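Prephenate dehydrogenase (Corynebacterium glutamicum ATCC 13032, PDB 3KTD) probably catalyses the NAD(P)+-dependent oxidative decarboxylation of prephenate to 4-hydroxyphenylpyruvate, a step on the route to tyrosine. Local coordinates at residues P10-G15 and S33-N38; L23-H28 and E50-S55. All blocks are in the same frame, centred on the assembly; numbering follows the deposited sequence.

Contact 1. Residues P10-G15 and S33-N38; sequences PVCILG and SVFGYN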
loop_
_atom_site.group_PDB
_atom_site.type_symbol
_atom_site.label_atom_id
_atom_site.label_comp_id
_atom_site.label_asym_id
_atom_site.label_seq_id
_atom_site.Cartn_x
_atom_site.Cartn_y
_atom_site.Cartn_z
ATOM N N PRO A 10 11.315 -37.546 -6.873
ATOM C CA PRO A 10 11.980 -36.737 -5.850
ATOM C C PRO A 10 12.213 -35.331 -6.421
ATOM O O PRO A 10 12.513 -35.207 -7.616
ATOM C CB PRO A 10 13.304 -37.470 -5.626
ATOM C CG PRO A 10 13.556 -38.191 -6.916
ATOM C CD PRO A 10 12.206 -38.584 -7.426
ATOM N N VAL A 11 12.033 -34.295 -5.599
ATOM C CA VAL A 11 12.207 -32.908 -6.054
ATOM C C VAL A 11 13.658 -32.474 -5.858
ATOM O O VAL A 11 14.246 -32.733 -4.811
ATOM C CB VAL A 11 11.260 -31.935 -5.312
ATOM C CG1 VAL A 11 11.548 -30.502 -5.703
ATOM C CG2 VAL A 11 9.813 -32.267 -5.605
ATOM N N CYS A 12 14.220 -31.816 -6.871
ATOM C CA CYS A 12 15.605 -31.319 -6.843
ATOM C C CYS A 12 15.645 -29.785 -7.016
ATOM O O CYS A 12 15.496 -29.280 -8.134
ATOM C CB CYS A 12 16.418 -32.006 -7.941
ATOM S SG CYS A 12 18.139 -31.480 -8.085
ATOM N N ILE A 13 15.867 -29.056 -5.918
ATOM C CA ILE A 13 15.810 -27.579 -5.932
ATOM C C ILE A 13 17.171 -26.920 -6.201
ATOM O O ILE A 13 18.119 -27.096 -5.432
ATOM C CB ILE A 13 15.247 -27.018 -4.603
ATOM C CG1 ILE A 13 13.888 -27.637 -4.280
ATOM C CG2 ILE A 13 15.095 -25.511 -4.693
ATOM C CD1 ILE A 13 13.403 -27.371 -2.889
ATOM N N LEU A 14 17.256 -26.160 -7.290
ATOM C CA LEU A 14 18.483 -25.462 -7.651
ATOM C C LEU A 14 18.340 -23.998 -7.234
ATOM O O LEU A 14 17.540 -23.239 -7.798
ATOM C CB LEU A 14 18.765 -25.613 -9.143
ATOM C CG LEU A 14 19.535 -26.869 -9.593
ATOM C CD1 LEU A 14 19.317 -28.088 -8.697
ATOM C CD2 LEU A 14 19.199 -27.198 -11.053
ATOM N N GLY A 15 19.120 -23.611 -6.230
ATOM C CA GLY A 15 18.990 -22.303 -5.612
ATOM C C GLY A 15 18.159 -22.480 -4.356
ATOM O O GLY A 15 17.021 -22.967 -4.425
ATOM N N SER A 33 10.473 -36.770 -0.591
ATOM C CA SER A 33 11.865 -36.883 -1.016
ATOM C C SER A 33 12.323 -35.601 -1.708
ATOM O O SER A 33 11.758 -35.215 -2.724
ATOM C CB SER A 33 12.015 -38.073 -1.970
ATOM O OG SER A 33 13.363 -38.229 -2.377
ATOM N N VAL A 34 13.351 -34.956 -1.162
ATOM C CA VAL A 34 13.852 -33.703 -1.723
ATOM C C VAL A 34 15.319 -33.435 -1.381
ATOM O O VAL A 34 15.812 -33.821 -0.313
ATOM C CB VAL A 34 13.005 -32.504 -1.230
ATOM C CG1 VAL A 34 13.127 -32.342 0.282
ATOM C CG2 VAL A 34 13.417 -31.221 -1.934
ATOM N N PHE A 35 16.009 -32.773 -2.300
ATOM C CA PHE A 35 17.402 -32.377 -2.103
ATOM C C PHE A 35 17.690 -31.147 -2.969
ATOM O O PHE A 35 16.902 -30.817 -3.849
ATOM C CB PHE A 35 18.361 -33.549 -2.402
ATOM C CG PHE A 35 18.376 -33.994 -3.839
ATOM C CD1 PHE A 35 17.308 -34.690 -4.382
ATOM C CD2 PHE A 35 19.482 -33.760 -4.636
ATOM C CE1 PHE A 35 17.325 -35.105 -5.711
ATOM C CE2 PHE A 35 19.513 -34.175 -5.965
ATOM C CZ PHE A 35 18.432 -34.845 -6.502
ATOM N N GLY A 36 18.790 -30.449 -2.721
ATOM C CA GLY A 36 19.048 -29.222 -3.471
ATOM C C GLY A 36 20.470 -28.711 -3.490
ATOM O O GLY A 36 21.366 -29.281 -2.869
ATOM N N TYR A 37 20.657 -27.615 -4.218
ATOM C CA TYR A 37 21.962 -27.015 -4.424
ATOM C C TYR A 37 21.955 -25.539 -4.055
ATOM O O TYR A 37 21.043 -24.798 -4.433
ATOM C CB TYR A 37 22.386 -27.216 -5.886
ATOM C CG TYR A 37 23.373 -26.203 -6.425
ATOM C CD1 TYR A 37 24.715 -26.236 -6.060
ATOM C CD2 TYR A 37 22.968 -25.225 -7.320
ATOM C CE1 TYR A 37 25.625 -25.310 -6.557
ATOM C CE2 TYR A 37 23.864 -24.298 -7.821
ATOM C CZ TYR A 37 25.195 -24.342 -7.434
ATOM O OH TYR A 37 26.085 -23.408 -7.930
ATOM N N ASN A 38 22.970 -25.143 -3.292
ATOM C CA ASN A 38 23.246 -23.750 -2.959
ATOM C C ASN A 38 24.670 -23.498 -3.427
ATOM O O ASN A 38 25.555 -24.306 -3.150
ATOM C CB ASN A 38 23.141 -23.527 -1.450
ATOM C CG ASN A 38 23.198 -22.046 -1.055
ATOM O OD1 ASN A 38 23.571 -21.188 -1.856
ATOM N ND2 ASN A 38 22.819 -21.747 0.186
#
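The first beta-alpha-beta unit of a Rossmann-type nucleotide-binding domain brings strands 11-14 and 34-37 side by side, parallel and in register, with Val11 opposite Val34 and Leu14 opposite Tyr37. Their axes approach to 4.6 Å. Five backbone hydrogen bonds run in alternation: Val11 N to Ser33 O, Phe35 N to Val11 O, Ile13 N to Phe35 O, Tyr37 N to Ile13 O and Gly15 N to Tyr37 O. The amides of Phe35 and Tyr37 approach Val11 O and Ile13 O nearly along the C=O axis, whereas Phe35 O and Tyr37 O receive their donors in the carbonyl plane.

On the face bearing Cys12, Leu14, Phe35 and Tyr37, the Phe35 ring reaches over toward strand 11-14. Its CG occupies the crowded position between backbone N and carbonyl carbon (chi1 66°), which brings CE2 and CZ to the neighbouring strand. Cys12 CB lies over the ring face, 4.2 Å from the centroid, a CH-pi contact; Cys12 SG, anti to its own backbone N, approaches obliquely, 3.7 Å from Phe35 CE2. Arg64 adds a cation-pi contact to the same ring, and helix 58-67 packs on Cys12, Leu14 and Tyr37.

The connection between the strands is helix 18-29, which packs on the other face through Val11, Ile13 and Val34. There Val34 CG2, anti to its backbone N, meets Ile13 CD1 at 4.0 Å, the two side chains crossing obliquely. Gly36 pairs with Ile13, whose O takes the amide of Tyr37. At the strand end, Gly15 has positive phi (98°) and opens a GxGxxG pattern with Gly17 and Gly20, consistent with a dinucleotide-binding turn.

Contact 2. Residues L23-H28 and E50-S55; sequences LLRDLH and EGFDVS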
loop_
_atom_site.group_PDB
_atom_site.type_symbol
_atom_site.label_atom_id
_atom_site.label_comp_id
_atom_site.label_asym_id
_atom_site.label_seq_id
_atom_site.Cartn_x
_atom_site.Cartn_y
_atom_site.Cartn_z
ATOM N N LEU A 23 10.863 -23.896 0.076
ATOM C CA LEU A 23 10.286 -25.049 -0.586
ATOM C C LEU A 23 10.933 -26.320 -0.038
ATOM O O LEU A 23 10.240 -27.274 0.265
ATOM C CB LEU A 23 10.481 -24.940 -2.101
ATOM C CG LEU A 23 9.913 -26.059 -2.973
ATOM C CD1 LEU A 23 8.392 -26.061 -2.946
ATOM C CD2 LEU A 23 10.426 -25.915 -4.396
ATOM N N LEU A 24 12.254 -26.314 0.111
ATOM C CA LEU A 24 12.974 -27.468 0.634
ATOM C C LEU A 24 12.477 -27.788 2.031
ATOM O O LEU A 24 12.233 -28.956 2.362
ATOM C CB LEU A 24 14.482 -27.201 0.678
ATOM C CG LEU A 24 15.390 -28.278 1.294
ATOM C CD1 LEU A 24 15.593 -29.427 0.353
ATOM C CD2 LEU A 24 16.737 -27.694 1.674
ATOM N N ARG A 25 12.324 -26.747 2.846
ATOM C CA ARG A 25 11.891 -26.923 4.229
ATOM C C ARG A 25 10.473 -27.484 4.316
ATOM O O ARG A 25 10.226 -28.407 5.100
ATOM C CB ARG A 25 11.962 -25.606 5.007
ATOM C CG ARG A 25 13.357 -25.107 5.361
ATOM C CD ARG A 25 13.236 -23.755 6.081
ATOM N NE ARG A 25 14.506 -23.212 6.564
ATOM C CZ ARG A 25 15.152 -23.628 7.652
ATOM N NH1 ARG A 25 14.677 -24.629 8.386
ATOM N NH2 ARG A 25 16.298 -23.052 7.999
ATOM N N ASP A 26 9.550 -26.927 3.527
ATOM C CA ASP A 26 8.153 -27.377 3.562
ATOM C C ASP A 26 8.003 -28.806 3.020
ATOM O O ASP A 26 7.205 -29.586 3.541
ATOM C CB ASP A 26 7.229 -26.415 2.796
ATOM C CG ASP A 26 6.906 -25.141 3.578
ATOM O OD1 ASP A 26 7.026 -25.140 4.830
ATOM O OD2 ASP A 26 6.505 -24.136 2.935
ATOM N N LEU A 27 8.765 -29.139 1.981
ATOM C CA LEU A 27 8.734 -30.474 1.404
ATOM C C LEU A 27 9.307 -31.494 2.370
ATOM O O LEU A 27 8.856 -32.641 2.407
ATOM C CB LEU A 27 9.514 -30.530 0.092
ATOM C CG LEU A 27 8.836 -29.915 -1.135
ATOM C CD1 LEU A 27 9.762 -29.975 -2.329
ATOM C CD2 LEU A 27 7.509 -30.600 -1.450
ATOM N N HIS A 28 10.307 -31.069 3.140
ATOM C CA HIS A 28 10.951 -31.933 4.125
ATOM C C HIS A 28 9.996 -32.163 5.281
ATOM O O HIS A 28 9.861 -33.288 5.762
ATOM C CB HIS A 28 12.250 -31.291 4.619
ATOM C CG HIS A 28 13.086 -32.181 5.484
ATOM N ND1 HIS A 28 13.855 -33.206 4.975
ATOM C CD2 HIS A 28 13.308 -32.172 6.819
ATOM C CE1 HIS A 28 14.499 -33.803 5.960
ATOM N NE2 HIS A 28 14.188 -33.190 7.089
ATOM N N GLU A 50 21.654 -28.760 9.646
ATOM C CA GLU A 50 20.321 -28.662 10.257
ATOM C C GLU A 50 19.446 -29.891 9.941
ATOM O O GLU A 50 18.337 -30.016 10.471
ATOM C CB GLU A 50 19.632 -27.373 9.801
ATOM C CG GLU A 50 18.345 -27.015 10.539
ATOM C CD GLU A 50 17.780 -25.671 10.113
ATOM O OE1 GLU A 50 18.449 -24.963 9.330
ATOM O OE2 GLU A 50 16.664 -25.317 10.558
ATOM N N GLY A 51 19.940 -30.790 9.082
ATOM C CA GLY A 51 19.228 -32.022 8.729
ATOM C C GLY A 51 18.863 -32.168 7.259
ATOM O O GLY A 51 18.477 -33.255 6.824
ATOM N N PHE A 52 18.990 -31.088 6.486
ATOM C CA PHE A 52 18.611 -31.099 5.066
ATOM C C PHE A 52 19.665 -31.726 4.153
ATOM O O PHE A 52 20.831 -31.808 4.504
ATOM C CB PHE A 52 18.303 -29.682 4.601
ATOM C CG PHE A 52 17.249 -29.007 5.410
ATOM C CD1 PHE A 52 15.924 -29.360 5.266
ATOM C CD2 PHE A 52 17.578 -28.025 6.318
ATOM C CE1 PHE A 52 14.940 -28.744 6.015
ATOM C CE2 PHE A 52 16.593 -27.393 7.074
ATOM C CZ PHE A 52 15.274 -27.755 6.919
ATOM N N ASP A 53 19.237 -32.163 2.974
ATOM C CA ASP A 53 20.121 -32.815 1.997
ATOM C C ASP A 53 20.516 -31.808 0.899
ATOM O O ASP A 53 19.837 -31.665 -0.115
ATOM C CB ASP A 53 19.425 -34.062 1.423
ATOM C CG ASP A 53 20.290 -34.813 0.432
ATOM O OD1 ASP A 53 21.344 -34.262 0.057
ATOM O OD2 ASP A 53 19.917 -35.940 0.016
ATOM N N VAL A 54 21.635 -31.121 1.118
ATOM C CA VAL A 54 22.064 -30.017 0.259
ATOM C C VAL A 54 23.528 -30.149 -0.154
ATOM O O VAL A 54 24.343 -30.687 0.586
ATOM C CB VAL A 54 21.847 -28.662 0.987
ATOM C CG1 VAL A 54 22.312 -27.508 0.137
ATOM C CG2 VAL A 54 20.379 -28.483 1.362
ATOM N N SER A 55 23.846 -29.656 -1.348
ATOM C CA SER A 55 25.205 -29.694 -1.892
ATOM C C SER A 55 25.568 -28.347 -2.515
ATOM O O SER A 55 24.696 -27.527 -2.797
ATOM C CB SER A 55 25.318 -30.805 -2.945
ATOM O OG SER A 55 26.594 -30.814 -3.569
#
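A salt bridge joins helix 18-29 to the turn that leads into strand 54-55. Arg25 grips the Glu50 carboxylate end-on with two nitrogens, NH1 reaching OE2 at 3.0 Å in a nearly straight bond (163°) and NH2 reaching OE1 at 3.2 Å. OE1 offers its syn lone pair, but OE2 is met from above the carboxylate plane; the two flat groups are turned 60° apart. Arg25 is extended from CG to NE, and its NE is bound by Ser137 OG, so the guanidinium is held from a second direction.

Aromatic contacts centre on Phe52, whose CG lies anti to the carbonyl carbon and whose ring reaches in between Arg25 and His28. It turns an edge to the face of His28, with centroids 5.2 Å apart and planes at 64°. Beside the salt bridge, Phe52 CZ lies 3.5 Å from Arg25 NH1; the ring and guanidinium planes are almost perpendicular, with NH1 at the ring edge. Trp134 also meets the Phe52 ring.

Apolar packing lies deeper, where Leu24 CD2 lies 3.7 Å from Val54 CG2. The same methyl touches Phe52 CB. Val54 also packs against helix 41-49. That helix ends in a Schellman motif in which Gly51 takes positive phi, and the chain turns there to deliver Phe52.

With Glu50 exposed to solvent, the ion pair lies at the surface beside the buried Phe52 ring, and the positive charge of Arg25 would favour the ionised form of the carboxylate.

In the fold
Contacts 1 and 2 lie in the nucleotide-binding domain, their centres about 8 Å apart, and their segments alternate along the chain: strand 11-14, helix 18-29, strand 34-37, then the turn into strand 54-55 after helix 41-49. Both reach one mixed sheet: contact 1 pairs two of its strands, and contact 2 sets helix 18-29 against the chain entering 54-55, its outermost strand in this chain. Gly36 O to Ser55 N and Asn38 N to Ser55 O, both probable hydrogen bonds, tie 54-55 to contact 1, while Ile13 CD1 packs against Leu24 N of helix 18-29. Two successive crossovers thus build this sheet edge, beside the glycine-rich turn expected to receive the dinucleotide.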